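Local coordinates for peptidase S9 prolyl oligopeptidase catalytic domain-containing protein (Pyrococcus horikoshii, PDB 4HXF) that probably acts as a serine peptidase of the prolyl oligopeptidase family, an acylaminoacyl peptidase that selects its substrates by assembling into a self-compartmentalizing hexamer, at residues A[230-235]-A[244-249]. Residues are numbered along the deposited sequence; the frame is centred on the assembly and turned at random.
Sequences LLYGKP and DKIYIY. With MG (magnesium ion), chain D.
Tyr-247 lays its ring alongside residues 233-235, where the chain turns a corner at Gly-233, with Gly-233 O at the ring edge, 3.4 Å from CE2. Tyr-247 CG stands anti to the carbonyl carbon (chi1 -56°), which carries the ring toward residues 233-235; there Pro-235 CD meets the Tyr-247 OH at 3.1 Å, and the aliphatic CE of Lys-234 packs on the same oxygen. A long, flat side chain suits this place because it spans from the strand to the corner. Leu-231, its partner in a hydrogen-bonded pair, sets CB against Tyr-247 CB and reaches Tyr-249 CB with CD1 at 3.8 Å. The backbones of Leu-231 and Tyr-247 exchange two hydrogen bonds, the one from Leu-231 N to Tyr-247 O nearly straight at 167°.

Gly-233 takes backbone angles that would jam a CB against the preceding carbonyl, and Asp-244 OD1 lies 3.2 Å from its CA. Asp-244 OD2 binds magnesium at 2.1 Å, alongside Glu-263 and four waters, while OD1 forms a salt bridge with Lys-237. The Tyr-232 ring lies against Asp-244 CB, CZ 3.4 Å away, and its hydroxyl accepts a hydrogen bond from a magnesium-bound water and also bonds Val-264 O. An alanine at Tyr-232 would probably leave that water without its phenolic acceptor and open a gap beside Asp-244. These two central strands of a four-stranded antiparallel sheet form part of a beta-propeller blade, with the metal linking its hairpin end to the next blade.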
loop_
_atom_site.group_PDB
_atom_site.type_symbol
_atom_site.label_atom_id
_atom_site.label_comp_id
_atom_site.label_asym_id
_atom_site.label_seq_id
_atom_site.Cartn_x
_atom_site.Cartn_y
_atom_site.Cartn_z
ATOM N N LEU A 230 -26.806 -40.620 -20.284
ATOM C CA LEU A 230 -26.493 -41.503 -19.167
ATOM C C LEU A 230 -27.036 -40.938 -17.872
ATOM O O LEU A 230 -26.801 -39.773 -17.521
ATOM C CB LEU A 230 -24.951 -41.609 -19.094
ATOM C CG LEU A 230 -24.374 -42.698 -18.184
ATOM C CD1 LEU A 230 -24.716 -44.175 -18.555
ATOM C CD2 LEU A 230 -22.824 -42.490 -18.016
ATOM N N LEU A 231 -27.788 -41.771 -17.185
ATOM C CA LEU A 231 -28.519 -41.423 -15.993
ATOM C C LEU A 231 -27.932 -42.201 -14.803
ATOM O O LEU A 231 -27.577 -43.396 -14.962
ATOM C CB LEU A 231 -30.023 -41.761 -16.177
ATOM C CG LEU A 231 -30.792 -41.027 -17.314
ATOM C CD1 LEU A 231 -32.183 -41.708 -17.528
ATOM C CD2 LEU A 231 -30.948 -39.530 -16.980
ATOM N N TYR A 232 -27.941 -41.546 -13.675
ATOM C CA TYR A 232 -27.338 -42.077 -12.443
ATOM C C TYR A 232 -28.292 -42.070 -11.327
ATOM O O TYR A 232 -28.785 -40.987 -10.953
ATOM C CB TYR A 232 -26.109 -41.224 -12.076
ATOM C CG TYR A 232 -25.350 -41.779 -10.874
ATOM C CD1 TYR A 232 -24.347 -42.776 -11.002
ATOM C CD2 TYR A 232 -25.596 -41.256 -9.623
ATOM C CE1 TYR A 232 -23.681 -43.265 -9.883
ATOM C CE2 TYR A 232 -24.918 -41.684 -8.521
ATOM C CZ TYR A 232 -23.956 -42.707 -8.656
ATOM O OH TYR A 232 -23.249 -43.134 -7.518
ATOM N N GLY A 233 -28.601 -43.290 -10.780
ATOM C CA GLY A 233 -29.485 -43.396 -9.660
ATOM C C GLY A 233 -30.360 -44.606 -9.862
ATOM O O GLY A 233 -29.861 -45.654 -10.151
ATOM N N LYS A 234 -31.655 -44.423 -9.637
ATOM C CA LYS A 234 -32.692 -45.449 -9.912
ATOM C C LYS A 234 -33.922 -44.756 -10.472
ATOM O O LYS A 234 -34.120 -43.557 -10.218
ATOM C CB LYS A 234 -33.085 -46.201 -8.664
ATOM C CG LYS A 234 -31.945 -46.928 -7.942
ATOM C CD LYS A 234 -31.482 -48.147 -8.635
ATOM C CE LYS A 234 -32.566 -49.210 -8.759
ATOM N NZ LYS A 234 -32.792 -49.875 -7.473
ATOM N N PRO A 235 -34.857 -45.524 -11.156
ATOM C CA PRO A 235 -36.097 -44.794 -11.515
ATOM C C PRO A 235 -36.823 -44.304 -10.284
ATOM O O PRO A 235 -37.392 -43.197 -10.288
ATOM C CB PRO A 235 -36.977 -45.878 -12.265
ATOM C CG PRO A 235 -35.933 -46.655 -13.022
ATOM C CD PRO A 235 -34.727 -46.728 -12.020
ATOM N N ASP A 244 -26.958 -46.760 -6.072
ATOM C CA ASP A 244 -27.074 -46.078 -7.389
ATOM C C ASP A 244 -26.571 -46.863 -8.519
ATOM O O ASP A 244 -25.520 -47.516 -8.440
ATOM C CB ASP A 244 -26.391 -44.744 -7.340
ATOM C CG ASP A 244 -27.126 -43.795 -6.434
ATOM O OD1 ASP A 244 -28.265 -43.444 -6.693
ATOM O OD2 ASP A 244 -26.691 -43.526 -5.299
ATOM N N LYS A 245 -27.385 -46.908 -9.554
ATOM C CA LYS A 245 -27.052 -47.603 -10.775
ATOM C C LYS A 245 -26.982 -46.625 -11.972
ATOM O O LYS A 245 -27.001 -45.435 -11.844
ATOM C CB LYS A 245 -28.119 -48.659 -11.076
ATOM C CG LYS A 245 -28.412 -49.671 -9.969
ATOM C CD LYS A 245 -27.197 -50.541 -9.544
ATOM C CE LYS A 245 -27.626 -51.613 -8.479
ATOM N NZ LYS A 245 -28.451 -52.773 -9.015
ATOM N N ILE A 246 -26.740 -47.134 -13.135
ATOM C CA ILE A 246 -26.688 -46.316 -14.359
ATOM C C ILE A 246 -27.629 -46.925 -15.451
ATOM O O ILE A 246 -27.840 -48.157 -15.557
ATOM C CB ILE A 246 -25.235 -46.166 -14.909
ATOM C CG1 ILE A 246 -24.627 -47.537 -15.116
ATOM C CG2 ILE A 246 -24.495 -45.166 -14.024
ATOM C CD1 ILE A 246 -23.149 -47.463 -15.529
ATOM N N TYR A 247 -28.176 -46.041 -16.269
ATOM C CA TYR A 247 -29.147 -46.303 -17.288
ATOM C C TYR A 247 -28.824 -45.464 -18.528
ATOM O O TYR A 247 -28.290 -44.335 -18.399
ATOM C CB TYR A 247 -30.551 -45.879 -16.849
ATOM C CG TYR A 247 -30.993 -46.501 -15.572
ATOM C CD1 TYR A 247 -31.769 -47.610 -15.603
ATOM C CD2 TYR A 247 -30.626 -45.993 -14.365
ATOM C CE1 TYR A 247 -32.124 -48.248 -14.419
ATOM C CE2 TYR A 247 -30.983 -46.561 -13.208
ATOM C CZ TYR A 247 -31.711 -47.729 -13.237
ATOM O OH TYR A 247 -32.042 -48.311 -12.038
ATOM N N ILE A 248 -29.080 -46.042 -19.686
ATOM C CA ILE A 248 -28.946 -45.326 -20.972
ATOM C C ILE A 248 -30.350 -44.926 -21.362
ATOM O O ILE A 248 -31.278 -45.755 -21.382
ATOM C CB ILE A 248 -28.250 -46.232 -22.027
ATOM C CG1 ILE A 248 -26.728 -46.373 -21.659
ATOM C CG2 ILE A 248 -28.459 -45.676 -23.448
ATOM C CD1 ILE A 248 -26.048 -47.542 -22.446
ATOM N N TYR A 249 -30.515 -43.663 -21.724
ATOM C CA TYR A 249 -31.788 -43.160 -22.184
ATOM C C TYR A 249 -31.683 -42.643 -23.624
ATOM O O TYR A 249 -30.975 -41.705 -23.896
ATOM C CB TYR A 249 -32.330 -42.119 -21.258
ATOM C CG TYR A 249 -33.605 -41.492 -21.750
ATOM C CD1 TYR A 249 -34.796 -42.228 -21.835
ATOM C CD2 TYR A 249 -33.641 -40.158 -22.045
ATOM C CE1 TYR A 249 -35.979 -41.626 -22.251
ATOM C CE2 TYR A 249 -34.784 -39.563 -22.443
ATOM C CZ TYR A 249 -35.934 -40.290 -22.556
ATOM O OH TYR A 249 -37.021 -39.594 -22.974
HETATM MG MG MG D . -25.370 -43.817 -3.678
HETATM O O HOH W 1 -28.807 -40.580 -7.945
HETATM O O HOH W 2 -23.767 -43.059 -4.944
HETATM O O HOH W 3 -26.893 -44.506 -2.456
HETATM O O HOH W 4 -24.004 -44.021 -2.136
HETATM O O HOH W 5 -25.915 -41.834 -3.007
#